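Local coordinates for protein endonuclease III (Geobacillus stearothermophilus, PDB 1ORN) that probably removes oxidised pyrimidine bases from damaged DNA, passing through a covalent enzyme-DNA intermediate, and carries a [4Fe-4S] cluster, at residues Leu14-Met20 with Arg183-Phe187. Sequence-based numbering, arbitrary orientation.
Sequences LDEMAKM and RMIFF
Met-17 lies across one face of the Phe-187 ring, with Met-20 at its edge. The closest point on the face is Met-17 CG, 3.8 Å from Phe-187 CD1 and displaced toward the rim; as a CH-pi contact it sits 25° off the ring normal. Beyond CG the extended Met-17 chain carries SD obliquely over the same ring and takes CE to the CD2 side. Met-20 CE lies at the ring edge, near its plane, 3.7 Å from Phe-187 CE1, with SD oblique to the ring. A bend at chi3 (-43°) folds that methyl back against the edge, and both sulfurs make Met-aromatic contacts.

The second flat group, the Arg-183 guanidinium, has Ala-18 CB over one face, 3.4 Å from Arg-183 NH1; these two residues have the closest CA atoms of the two segments. In its plane, at the edge, a water accepts from Arg-183 NH1 at 2.6 Å and donates to Leu-14 O at 2.9 Å. Arg-183 NE, buried here against Ala-18, has no polar partner in the model. Met-184 CG packs on Met-17 SD (3.9 Å) and on Leu-14 CD2.

The short helix axes cross at 71°, and Val-148 and Leu-152 of helix 143-152 also pack on Met-17. Phe-187 itself touches the iron-sulfur cluster, so Met-17 and Met-20 pack against a cluster-pocket residue, as a second shell to the cluster. With no direct hydrogen bond between the segments, helix 7-20 is held against helix 177-191 here mainly by apolar and sulfur-aromatic packing, with one water bridge.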
loop_
_atom_site.group_PDB
_atom_site.type_symbol
_atom_site.label_atom_id
_atom_site.label_comp_id
_atom_site.label_asym_id
_atom_site.label_seq_id
_atom_site.Cartn_x
_atom_site.Cartn_y
_atom_site.Cartn_z
ATOM N N LEU C 14 -16.327 -5.047 7.147
ATOM C CA LEU C 14 -15.668 -5.380 5.893
ATOM C C LEU C 14 -16.682 -5.689 4.799
ATOM O O LEU C 14 -16.466 -5.349 3.637
ATOM C CB LEU C 14 -14.735 -6.572 6.097
ATOM C CG LEU C 14 -13.579 -6.286 7.062
ATOM C CD1 LEU C 14 -12.757 -7.547 7.262
ATOM C CD2 LEU C 14 -12.720 -5.154 6.510
ATOM N N ASP C 15 -17.786 -6.328 5.175
ATOM C CA ASP C 15 -18.836 -6.666 4.217
ATOM C C ASP C 15 -19.462 -5.393 3.651
ATOM O O ASP C 15 -19.828 -5.339 2.476
ATOM C CB ASP C 15 -19.905 -7.521 4.893
ATOM N N GLU C 16 -19.577 -4.368 4.488
ATOM C CA GLU C 16 -20.167 -3.101 4.066
ATOM C C GLU C 16 -19.216 -2.342 3.143
ATOM O O GLU C 16 -19.642 -1.760 2.144
ATOM C CB GLU C 16 -20.498 -2.243 5.288
ATOM C CG GLU C 16 -21.440 -1.080 5.002
ATOM C CD GLU C 16 -22.836 -1.538 4.591
ATOM O OE1 GLU C 16 -23.466 -2.301 5.356
ATOM O OE2 GLU C 16 -23.304 -1.131 3.505
ATOM N N MET C 17 -17.928 -2.340 3.484
ATOM C CA MET C 17 -16.933 -1.655 2.663
ATOM C C MET C 17 -16.954 -2.245 1.261
ATOM O O MET C 17 -16.705 -1.547 0.279
ATOM C CB MET C 17 -15.530 -1.823 3.254
ATOM C CG MET C 17 -15.352 -1.219 4.626
ATOM S SD MET C 17 -13.649 -1.387 5.231
ATOM C CE MET C 17 -13.862 -0.880 6.974
ATOM N N ALA C 18 -17.239 -3.541 1.176
ATOM C CA ALA C 18 -17.293 -4.230 -0.104
ATOM C C ALA C 18 -18.468 -3.713 -0.928
ATOM O O ALA C 18 -18.375 -3.597 -2.148
ATOM C CB ALA C 18 -17.424 -5.737 0.113
ATOM N N LYS C 19 -19.571 -3.401 -0.253
ATOM C CA LYS C 19 -20.762 -2.892 -0.926
ATOM C C LYS C 19 -20.567 -1.449 -1.373
ATOM O O LYS C 19 -21.139 -1.017 -2.375
ATOM C CB LYS C 19 -21.982 -2.973 0.003
ATOM C CG LYS C 19 -22.420 -4.389 0.338
ATOM C CD LYS C 19 -23.684 -4.391 1.190
ATOM N N MET C 20 -19.752 -0.708 -0.630
ATOM C CA MET C 20 -19.492 0.689 -0.944
ATOM C C MET C 20 -18.451 0.838 -2.051
ATOM O O MET C 20 -18.548 1.735 -2.891
ATOM C CB MET C 20 -19.018 1.419 0.312
ATOM C CG MET C 20 -18.969 2.927 0.176
ATOM S SD MET C 20 -18.458 3.756 1.696
ATOM C CE MET C 20 -19.407 2.844 2.904
ATOM N N ARG C 183 -10.264 -2.832 -0.600
ATOM C CA ARG C 183 -11.522 -2.232 -0.174
ATOM C C ARG C 183 -11.296 -1.309 1.021
ATOM O O ARG C 183 -11.907 -0.243 1.114
ATOM C CB ARG C 183 -12.539 -3.321 0.179
ATOM C CG ARG C 183 -13.032 -4.116 -1.025
ATOM C CD ARG C 183 -13.852 -5.320 -0.581
ATOM N NE ARG C 183 -14.337 -6.115 -1.709
ATOM C CZ ARG C 183 -14.798 -7.359 -1.602
ATOM N NH1 ARG C 183 -14.836 -7.952 -0.417
ATOM N NH2 ARG C 183 -15.209 -8.016 -2.678
ATOM N N MET C 184 -10.409 -1.711 1.930
ATOM C CA MET C 184 -10.111 -0.887 3.094
ATOM C C MET C 184 -9.389 0.392 2.692
ATOM O O MET C 184 -9.651 1.460 3.246
ATOM C CB MET C 184 -9.267 -1.665 4.116
ATOM C CG MET C 184 -10.053 -2.726 4.883
ATOM S SD MET C 184 -9.094 -3.448 6.250
ATOM C CE MET C 184 -9.070 -2.063 7.379
ATOM N N ILE C 185 -8.485 0.289 1.724
ATOM C CA ILE C 185 -7.748 1.454 1.257
ATOM C C ILE C 185 -8.699 2.458 0.613
ATOM O O ILE C 185 -8.590 3.658 0.837
ATOM C CB ILE C 185 -6.654 1.063 0.243
ATOM C CG1 ILE C 185 -5.510 0.357 0.978
ATOM C CG2 ILE C 185 -6.135 2.305 -0.475
ATOM C CD1 ILE C 185 -4.355 -0.021 0.092
ATOM N N PHE C 186 -9.627 1.963 -0.192
ATOM C CA PHE C 186 -10.591 2.844 -0.834
ATOM C C PHE C 186 -11.489 3.487 0.217
ATOM O O PHE C 186 -11.787 4.675 0.144
ATOM C CB PHE C 186 -11.438 2.064 -1.841
ATOM C CG PHE C 186 -10.906 2.123 -3.253
ATOM C CD1 PHE C 186 -9.596 1.750 -3.539
ATOM C CD2 PHE C 186 -11.725 2.550 -4.300
ATOM C CE1 PHE C 186 -9.107 1.799 -4.846
ATOM C CE2 PHE C 186 -11.247 2.603 -5.608
ATOM C CZ PHE C 186 -9.938 2.227 -5.883
ATOM N N PHE C 187 -11.911 2.697 1.197
ATOM C CA PHE C 187 -12.778 3.206 2.255
ATOM C C PHE C 187 -12.095 4.380 2.951
ATOM O O PHE C 187 -12.703 5.417 3.179
ATOM C CB PHE C 187 -13.080 2.091 3.263
ATOM C CG PHE C 187 -14.068 2.477 4.327
ATOM C CD1 PHE C 187 -15.428 2.544 4.042
ATOM C CD2 PHE C 187 -13.639 2.775 5.618
ATOM C CE1 PHE C 187 -16.348 2.901 5.031
ATOM C CE2 PHE C 187 -14.548 3.135 6.611
ATOM C CZ PHE C 187 -15.908 3.197 6.314
HETATM O O HOH W 1 -14.820 -7.249 2.114
#